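Local coordinates for protein cysteine desulfurase (Stenotrophomonas maltophilia, PDB 6WCI) that probably removes sulfur from L-cysteine with the help of pyridoxal 5'-phosphate, giving L-alanine and passing the sulfur to a carrier, at residues G133-I138 and P183-L188; W125-L130 and Q155-T160. One frame throughout, in Å; residues are numbered along the deposited sequence.

Contacts 1 and 2, their centres about 10 Å apart, lie in the same corner of the large pyridoxal-phosphate-binding domain, and their four segments alternate along the chain. Helix 114-126 leads into strand 135-139, which is followed by helix 148-157 and then by strand 160-164, the neighbour of 135-139 on the side away from 185-191. Two probable backbone hydrogen bonds join the contacts: Ile136 N to Thr160 O at 2.8 Å and Thr160 N to Asp134 O at 2.9 Å. Leu130 CD1 of contact 2 also packs against Ile136 CD1 of contact 1 at 3.6 Å. Lys246, the lysine that carries the cofactor as a Schiff base, belongs to neither contact.

Contact 1 (G133-I138 and P183-L188); sequences GDVILI and PEVKLL
Leu137 lies beside Leu188, the two side chains pointing the same way, with CD1 of Leu188 3.9 Å from CG of Leu137. Their CG atoms are both anti to the backbone N (chi1 -173° and 168°), and Leu137 CB also meets Val185 CG1 at 3.8 Å. Val135 joins them on this face, its CG1 against Val185 CG2, and Leu177 and Ala180 of helix 174-180 pack on Leu137. The other face carries Ile136 and Leu187, which touch through CG2 and CD2 at 4.0 Å and both pack against Trp150 of helix 148-157. Branched aliphatic residues suit a sheet buried between helices in this way. The strands are parallel neighbours in the central sheet of the class-V aminotransferase fold. Val135 N donates to Glu184 O from above the carbonyl plane, whereas Leu137 N reaches Leu187 O at 2.8 Å with a nearly straight bond (176°). Between them Val135 O accepts from Lys186 N at 2.9 Å. A beta bulge shifts the pairing by one residue, from Val135 with Val185 to Ile136 with Leu187. At the partly exposed entrance of the strands the long chain of Lys186 lets its apolar part cross Asp134, CE lying 3.7 Å from OD1, while NZ donates to Pro183 O. The charged ends do not meet, and Asp134 OD2 accepts from the backbone N of Lys131.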
ATOM      1  N   GLY B 133     -27.087   7.465  18.537  1.00 50.04           N
ATOM      2  CA  GLY B 133     -28.287   6.663  18.508  1.00 52.40           C
ATOM      3  C   GLY B 133     -28.241   5.527  17.499  1.00 46.45           C
ATOM      4  O   GLY B 133     -28.883   4.495  17.714  1.00 46.35           O
ATOM      5  N   ASP B 134     -27.499   5.696  16.410  1.00 38.18           N
ATOM      6  CA  ASP B 134     -27.354   4.626  15.438  1.00 37.26           C
ATOM      7  C   ASP B 134     -26.513   3.491  16.017  1.00 43.60           C
ATOM      8  O   ASP B 134     -25.648   3.693  16.873  1.00 40.63           O
ATOM      9  CB  ASP B 134     -26.700   5.129  14.152  1.00 33.72           C
ATOM     10  CG  ASP B 134     -27.520   6.194  13.429  1.00 41.11           C
ATOM     11  OD1 ASP B 134     -28.761   6.183  13.516  1.00 39.87           O
ATOM     12  OD2 ASP B 134     -26.898   7.036  12.734  1.00 42.53           O
ATOM     13  N   VAL B 135     -26.758   2.289  15.521  1.00 44.48           N
ATOM     14  CA  VAL B 135     -26.087   1.097  16.017  1.00 41.40           C
ATOM     15  C   VAL B 135     -25.317   0.464  14.879  1.00 34.31           C
ATOM     16  O   VAL B 135     -25.848   0.324  13.771  1.00 41.42           O
ATOM     17  CB  VAL B 135     -27.094   0.110  16.625  1.00 40.51           C
ATOM     18  CG1 VAL B 135     -26.408  -1.222  16.972  1.00 42.65           C
ATOM     19  CG2 VAL B 135     -27.725   0.745  17.842  1.00 39.90           C
ATOM     20  N   ILE B 136     -24.056   0.122  15.145  1.00 34.23           N
ATOM     21  CA  ILE B 136     -23.241  -0.707  14.268  1.00 36.18           C
ATOM     22  C   ILE B 136     -23.216  -2.104  14.875  1.00 42.33           C
ATOM     23  O   ILE B 136     -22.838  -2.281  16.041  1.00 36.28           O
ATOM     24  CB  ILE B 136     -21.816  -0.152  14.123  1.00 31.55           C
ATOM     25  CG1 ILE B 136     -21.836   1.295  13.609  1.00 38.48           C
ATOM     26  CG2 ILE B 136     -20.967  -1.057  13.215  1.00 38.87           C
ATOM     27  CD1 ILE B 136     -20.477   1.964  13.650  1.00 40.42           C
ATOM     28  N   LEU B 137     -23.628  -3.093  14.101  1.00 34.35           N
ATOM     29  CA  LEU B 137     -23.715  -4.466  14.588  1.00 35.67           C
ATOM     30  C   LEU B 137     -22.516  -5.228  14.038  1.00 34.98           C
ATOM     31  O   LEU B 137     -22.291  -5.238  12.823  1.00 40.50           O
ATOM     32  CB  LEU B 137     -25.037  -5.106  14.165  1.00 36.85           C
ATOM     33  CG  LEU B 137     -25.356  -6.490  14.739  1.00 44.50           C
ATOM     34  CD1 LEU B 137     -25.458  -6.421  16.250  1.00 42.14           C
ATOM     35  CD2 LEU B 137     -26.639  -7.046  14.142  1.00 45.99           C
ATOM     36  N   ILE B 138     -21.726  -5.822  14.935  1.00 45.01           N
ATOM     37  CA  ILE B 138     -20.475  -6.503  14.599  1.00 41.17           C
ATOM     38  C   ILE B 138     -20.520  -7.890  15.215  1.00 42.79           C
ATOM     39  O   ILE B 138     -20.863  -8.021  16.394  1.00 39.83           O
ATOM     40  CB  ILE B 138     -19.248  -5.742  15.140  1.00 34.26           C
ATOM     41  CG1 ILE B 138     -19.325  -4.247  14.777  1.00 38.42           C
ATOM     42  CG2 ILE B 138     -17.944  -6.410  14.681  1.00 33.77           C
ATOM     43  CD1 ILE B 138     -18.197  -3.427  15.372  1.00 35.79           C
ATOM     44  N   PRO B 183     -34.520  -1.497  14.089  1.00 53.50           N
ATOM     45  CA  PRO B 183     -34.452  -0.336  13.184  1.00 50.47           C
ATOM     46  C   PRO B 183     -33.297   0.617  13.447  1.00 46.61           C
ATOM     47  O   PRO B 183     -32.900   1.336  12.519  1.00 42.38           O
ATOM     48  CB  PRO B 183     -35.803   0.357  13.399  1.00 45.91           C
ATOM     49  CG  PRO B 183     -36.710  -0.759  13.763  1.00 48.54           C
ATOM     50  CD  PRO B 183     -35.891  -1.697  14.600  1.00 47.32           C
ATOM     51  N   GLU B 184     -32.749   0.666  14.661  1.00 45.82           N
ATOM     52  CA  GLU B 184     -31.654   1.596  14.921  1.00 47.23           C
ATOM     53  C   GLU B 184     -30.319   1.111  14.375  1.00 45.02           C
ATOM     54  O   GLU B 184     -29.353   1.889  14.335  1.00 40.81           O
ATOM     55  CB  GLU B 184     -31.539   1.872  16.421  1.00 56.34           C
ATOM     56  CG  GLU B 184     -31.361   0.641  17.273  1.00 64.81           C
ATOM     57  CD  GLU B 184     -32.677   0.070  17.765  1.00 67.06           C
ATOM     58  OE1 GLU B 184     -33.752   0.510  17.297  1.00 65.66           O
ATOM     59  OE2 GLU B 184     -32.623  -0.829  18.625  1.00 65.19           O
ATOM     60  N   VAL B 185     -30.242  -0.142  13.939  1.00 45.45           N
ATOM     61  CA  VAL B 185     -29.023  -0.680  13.355  1.00 40.44           C
ATOM     62  C   VAL B 185     -28.917  -0.193  11.917  1.00 40.14           C
ATOM     63  O   VAL B 185     -29.830  -0.404  11.112  1.00 39.16           O
ATOM     64  CB  VAL B 185     -29.009  -2.214  13.409  1.00 39.23           C
ATOM     65  CG1 VAL B 185     -27.703  -2.715  12.877  1.00 37.41           C
ATOM     66  CG2 VAL B 185     -29.256  -2.713  14.831  1.00 40.21           C
ATOM     67  N   LYS B 186     -27.791   0.437  11.584  1.00 35.55           N
ATOM     68  CA  LYS B 186     -27.575   0.930  10.236  1.00 34.44           C
ATOM     69  C   LYS B 186     -26.496   0.180   9.469  1.00 36.94           C
ATOM     70  O   LYS B 186     -26.425   0.332   8.240  1.00 32.62           O
ATOM     71  CB  LYS B 186     -27.233   2.429  10.272  1.00 35.55           C
ATOM     72  CG  LYS B 186     -28.236   3.285  11.041  1.00 35.07           C
ATOM     73  CD  LYS B 186     -29.626   3.177  10.433  1.00 38.48           C
ATOM     74  CE  LYS B 186     -30.625   4.022  11.195  1.00 47.66           C
ATOM     75  NZ  LYS B 186     -32.039   3.713  10.809  1.00 54.55           N
ATOM     76  N   LEU B 187     -25.662  -0.620  10.143  1.00 33.25           N
ATOM     77  CA  LEU B 187     -24.555  -1.304   9.485  1.00 36.95           C
ATOM     78  C   LEU B 187     -24.226  -2.601  10.221  1.00 33.09           C
ATOM     79  O   LEU B 187     -24.295  -2.665  11.454  1.00 35.83           O
ATOM     80  CB  LEU B 187     -23.298  -0.410   9.411  1.00 34.79           C
ATOM     81  CG  LEU B 187     -22.134  -0.893   8.533  1.00 33.38           C
ATOM     82  CD1 LEU B 187     -21.424   0.283   7.812  1.00 39.69           C
ATOM     83  CD2 LEU B 187     -21.100  -1.736   9.289  1.00 32.10           C
ATOM     84  N   LEU B 188     -23.860  -3.626   9.451  1.00 32.97           N
ATOM     85  CA  LEU B 188     -23.507  -4.947   9.976  1.00 35.99           C
ATOM     86  C   LEU B 188     -22.148  -5.350   9.432  1.00 35.21           C
ATOM     87  O   LEU B 188     -21.962  -5.412   8.212  1.00 38.30           O
ATOM     88  CB  LEU B 188     -24.551  -6.000   9.596  1.00 34.91           C
ATOM     89  CG  LEU B 188     -24.175  -7.469   9.825  1.00 35.81           C
ATOM     90  CD1 LEU B 188     -24.009  -7.781  11.303  1.00 36.74           C
ATOM     91  CD2 LEU B 188     -25.213  -8.369   9.197  1.00 37.21           C
TER

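Contact 2 (W125-L130 and Q155-T160)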
ATOM      1  N   TRP B 125     -18.123   6.021   4.026  1.00 29.89           N
ATOM      2  CA  TRP B 125     -19.543   5.703   4.139  1.00 35.05           C
ATOM      3  C   TRP B 125     -20.096   6.062   5.516  1.00 32.25           C
ATOM      4  O   TRP B 125     -21.016   6.881   5.621  1.00 35.69           O
ATOM      5  CB  TRP B 125     -19.822   4.220   3.850  1.00 38.18           C
ATOM      6  CG  TRP B 125     -21.268   3.906   4.083  1.00 40.07           C
ATOM      7  CD1 TRP B 125     -21.843   3.457   5.243  1.00 40.68           C
ATOM      8  CD2 TRP B 125     -22.333   4.068   3.147  1.00 38.71           C
ATOM      9  NE1 TRP B 125     -23.200   3.326   5.080  1.00 41.13           N
ATOM     10  CE2 TRP B 125     -23.526   3.686   3.799  1.00 37.31           C
ATOM     11  CE3 TRP B 125     -22.393   4.488   1.815  1.00 46.03           C
ATOM     12  CZ2 TRP B 125     -24.762   3.711   3.165  1.00 43.02           C
ATOM     13  CZ3 TRP B 125     -23.626   4.517   1.186  1.00 52.96           C
ATOM     14  CH2 TRP B 125     -24.795   4.130   1.862  1.00 49.79           C
ATOM     15  N   ALA B 126     -19.539   5.470   6.577  1.00 30.70           N
ATOM     16  CA  ALA B 126     -20.142   5.567   7.906  1.00 31.95           C
ATOM     17  C   ALA B 126     -19.866   6.920   8.556  1.00 38.83           C
ATOM     18  O   ALA B 126     -20.780   7.548   9.095  1.00 40.02           O
ATOM     19  CB  ALA B 126     -19.636   4.431   8.804  1.00 29.15           C
ATOM     20  N   LEU B 127     -18.616   7.384   8.519  1.00 37.57           N
ATOM     21  CA  LEU B 127     -18.282   8.637   9.195  1.00 41.03           C
ATOM     22  C   LEU B 127     -19.166   9.803   8.772  1.00 36.47           C
ATOM     23  O   LEU B 127     -19.680  10.503   9.659  1.00 35.99           O
ATOM     24  CB  LEU B 127     -16.795   8.947   8.992  1.00 51.06           C
ATOM     25  CG  LEU B 127     -16.037   9.510  10.191  1.00 55.85           C
ATOM     26  CD1 LEU B 127     -16.412   8.761  11.458  1.00 54.58           C
ATOM     27  CD2 LEU B 127     -14.535   9.405   9.936  1.00 55.16           C
ATOM     28  N   PRO B 128     -19.426  10.051   7.482  1.00 32.48           N
ATOM     29  CA  PRO B 128     -20.328  11.158   7.133  1.00 33.69           C
ATOM     30  C   PRO B 128     -21.804  10.869   7.362  1.00 40.27           C
ATOM     31  O   PRO B 128     -22.609  11.805   7.252  1.00 44.01           O
ATOM     32  CB  PRO B 128     -20.046  11.385   5.631  1.00 32.82           C
ATOM     33  CG  PRO B 128     -18.734  10.660   5.350  1.00 32.77           C
ATOM     34  CD  PRO B 128     -18.792   9.488   6.275  1.00 32.76           C
ATOM     35  N   ARG B 129     -22.193   9.635   7.694  1.00 38.32           N
ATOM     36  CA  ARG B 129     -23.611   9.278   7.762  1.00 37.35           C
ATOM     37  C   ARG B 129     -24.124   8.968   9.160  1.00 39.80           C
ATOM     38  O   ARG B 129     -25.262   9.333   9.486  1.00 37.29           O
ATOM     39  CB  ARG B 129     -23.896   8.081   6.845  1.00 43.62           C
ATOM     40  CG  ARG B 129     -23.799   8.430   5.363  1.00 51.00           C
ATOM     41  CD  ARG B 129     -23.826   7.190   4.477  1.00 57.07           C
ATOM     42  NE  ARG B 129     -23.560   7.512   3.076  1.00 59.46           N
ATOM     43  CZ  ARG B 129     -24.503   7.596   2.143  1.00 66.89           C
ATOM     44  NH1 ARG B 129     -25.775   7.369   2.458  1.00 63.66           N
ATOM     45  NH2 ARG B 129     -24.176   7.896   0.894  1.00 72.13           N
ATOM     46  N   LEU B 130     -23.350   8.292  10.004  1.00 39.98           N
ATOM     47  CA  LEU B 130     -23.915   7.814  11.261  1.00 40.66           C
ATOM     48  C   LEU B 130     -23.977   8.933  12.291  1.00 41.97           C
ATOM     49  O   LEU B 130     -23.165   9.860  12.290  1.00 44.69           O
ATOM     50  CB  LEU B 130     -23.099   6.651  11.821  1.00 35.25           C
ATOM     51  CG  LEU B 130     -22.958   5.432  10.911  1.00 35.03           C
ATOM     52  CD1 LEU B 130     -22.317   4.302  11.686  1.00 29.22           C
ATOM     53  CD2 LEU B 130     -24.319   5.020  10.355  1.00 34.62           C
ATOM     54  N   GLN B 155     -16.366   6.443  18.013  1.00 38.15           N
ATOM     55  CA  GLN B 155     -15.643   7.443  18.794  1.00 42.71           C
ATOM     56  C   GLN B 155     -15.867   8.856  18.265  1.00 43.24           C
ATOM     57  O   GLN B 155     -15.769   9.825  19.029  1.00 38.65           O
ATOM     58  CB  GLN B 155     -14.145   7.125  18.788  1.00 39.21           C
ATOM     59  CG  GLN B 155     -13.292   8.060  19.632  1.00 37.33           C
ATOM     60  CD  GLN B 155     -13.472   7.807  21.106  1.00 43.17           C
ATOM     61  OE1 GLN B 155     -12.871   6.892  21.662  1.00 47.92           O
ATOM     62  NE2 GLN B 155     -14.314   8.611  21.750  1.00 43.29           N
ATOM     63  N   ARG B 156     -16.162   8.999  16.969  1.00 33.04           N
ATOM     64  CA  ARG B 156     -16.292  10.316  16.367  1.00 36.74           C
ATOM     65  C   ARG B 156     -17.710  10.672  15.950  1.00 38.32           C
ATOM     66  O   ARG B 156     -17.944  11.825  15.570  1.00 39.66           O
ATOM     67  CB  ARG B 156     -15.362  10.424  15.155  1.00 33.28           C
ATOM     68  CG  ARG B 156     -13.935  10.078  15.507  1.00 30.73           C
ATOM     69  CD  ARG B 156     -13.008  10.015  14.288  1.00 29.66           C
ATOM     70  NE  ARG B 156     -11.730   9.463  14.713  1.00 28.50           N
ATOM     71  CZ  ARG B 156     -10.788   8.989  13.905  1.00 29.44           C
ATOM     72  NH1 ARG B 156     -10.948   8.997  12.587  1.00 29.30           N
ATOM     73  NH2 ARG B 156      -9.677   8.499  14.430  1.00 26.10           N
ATOM     74  N   THR B 157     -18.658   9.730  16.013  1.00 36.65           N
ATOM     75  CA  THR B 157     -20.053   9.997  15.679  1.00 34.39           C
ATOM     76  C   THR B 157     -21.021   9.812  16.833  1.00 37.98           C
ATOM     77  O   THR B 157     -22.141  10.327  16.763  1.00 36.54           O
ATOM     78  CB  THR B 157     -20.524   9.084  14.535  1.00 43.42           C
ATOM     79  OG1 THR B 157     -20.519   7.721  14.974  1.00 43.08           O
ATOM     80  CG2 THR B 157     -19.617   9.216  13.326  1.00 37.81           C
ATOM     81  N   GLY B 158     -20.648   9.078  17.873  1.00 35.13           N
ATOM     82  CA  GLY B 158     -21.604   8.725  18.890  1.00 36.64           C
ATOM     83  C   GLY B 158     -22.447   7.516  18.561  1.00 41.40           C
ATOM     84  O   GLY B 158     -23.346   7.183  19.339  1.00 41.74           O
ATOM     85  N   ALA B 159     -22.218   6.864  17.422  1.00 40.60           N
ATOM     86  CA  ALA B 159     -22.858   5.580  17.187  1.00 42.13           C
ATOM     87  C   ALA B 159     -22.432   4.595  18.266  1.00 43.34           C
ATOM     88  O   ALA B 159     -21.379   4.742  18.885  1.00 41.12           O
ATOM     89  CB  ALA B 159     -22.507   5.033  15.806  1.00 33.72           C
ATOM     90  N   THR B 160     -23.282   3.613  18.527  1.00 41.87           N
ATOM     91  CA  THR B 160     -22.965   2.578  19.494  1.00 44.97           C
ATOM     92  C   THR B 160     -22.766   1.258  18.767  1.00 39.56           C
ATOM     93  O   THR B 160     -23.341   1.026  17.701  1.00 43.22           O
ATOM     94  CB  THR B 160     -24.056   2.451  20.567  1.00 49.81           C
ATOM     95  OG1 THR B 160     -25.202   1.779  20.031  1.00 51.35           O
ATOM     96  CG2 THR B 160     -24.474   3.835  21.051  1.00 51.63           C
TER
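The backbones come closest at Leu130 and Thr157, whose CA atoms are 6.3 Å apart, where the chain passing out of helix 114-126 meets the end of helix 148-157. Thr157 faces this segment, its CB 3.6 Å from Leu130 O and its CG2 3.7 Å from Leu127 CD1. Leu127 CD1 also reaches Arg156 CB at 4.2 Å, and its CD2 lies at the edge of the guanidinium, near that group's plane. A long, flexible arginine can serve both apolar and polar neighbours: NH1 bonds to Tyr123 OH, and NH2 to Pro268 O of the second subunit. Further in, Leu130 CD1 meets the methyl CB of Ala159 at 4.2 Å, a looser contact in which alanine suits a buried place by being apolar. Threonine suits its place by dividing its branches. CG2 takes the apolar contact, while OG1, set between the backbone N and the carbonyl carbon (chi1 65°), also bonds to Val153 O. Gly158 takes a positive phi of 83°, where a CB would press on the preceding carbonyl O. The bond from Ala159 N to Thr157 OG1, 3.1 Å long, makes an ST turn at the C-terminus of helix 148-157, and the chain then enters strand 160-164 of the alpha/beta fold of class-V aminotransferases.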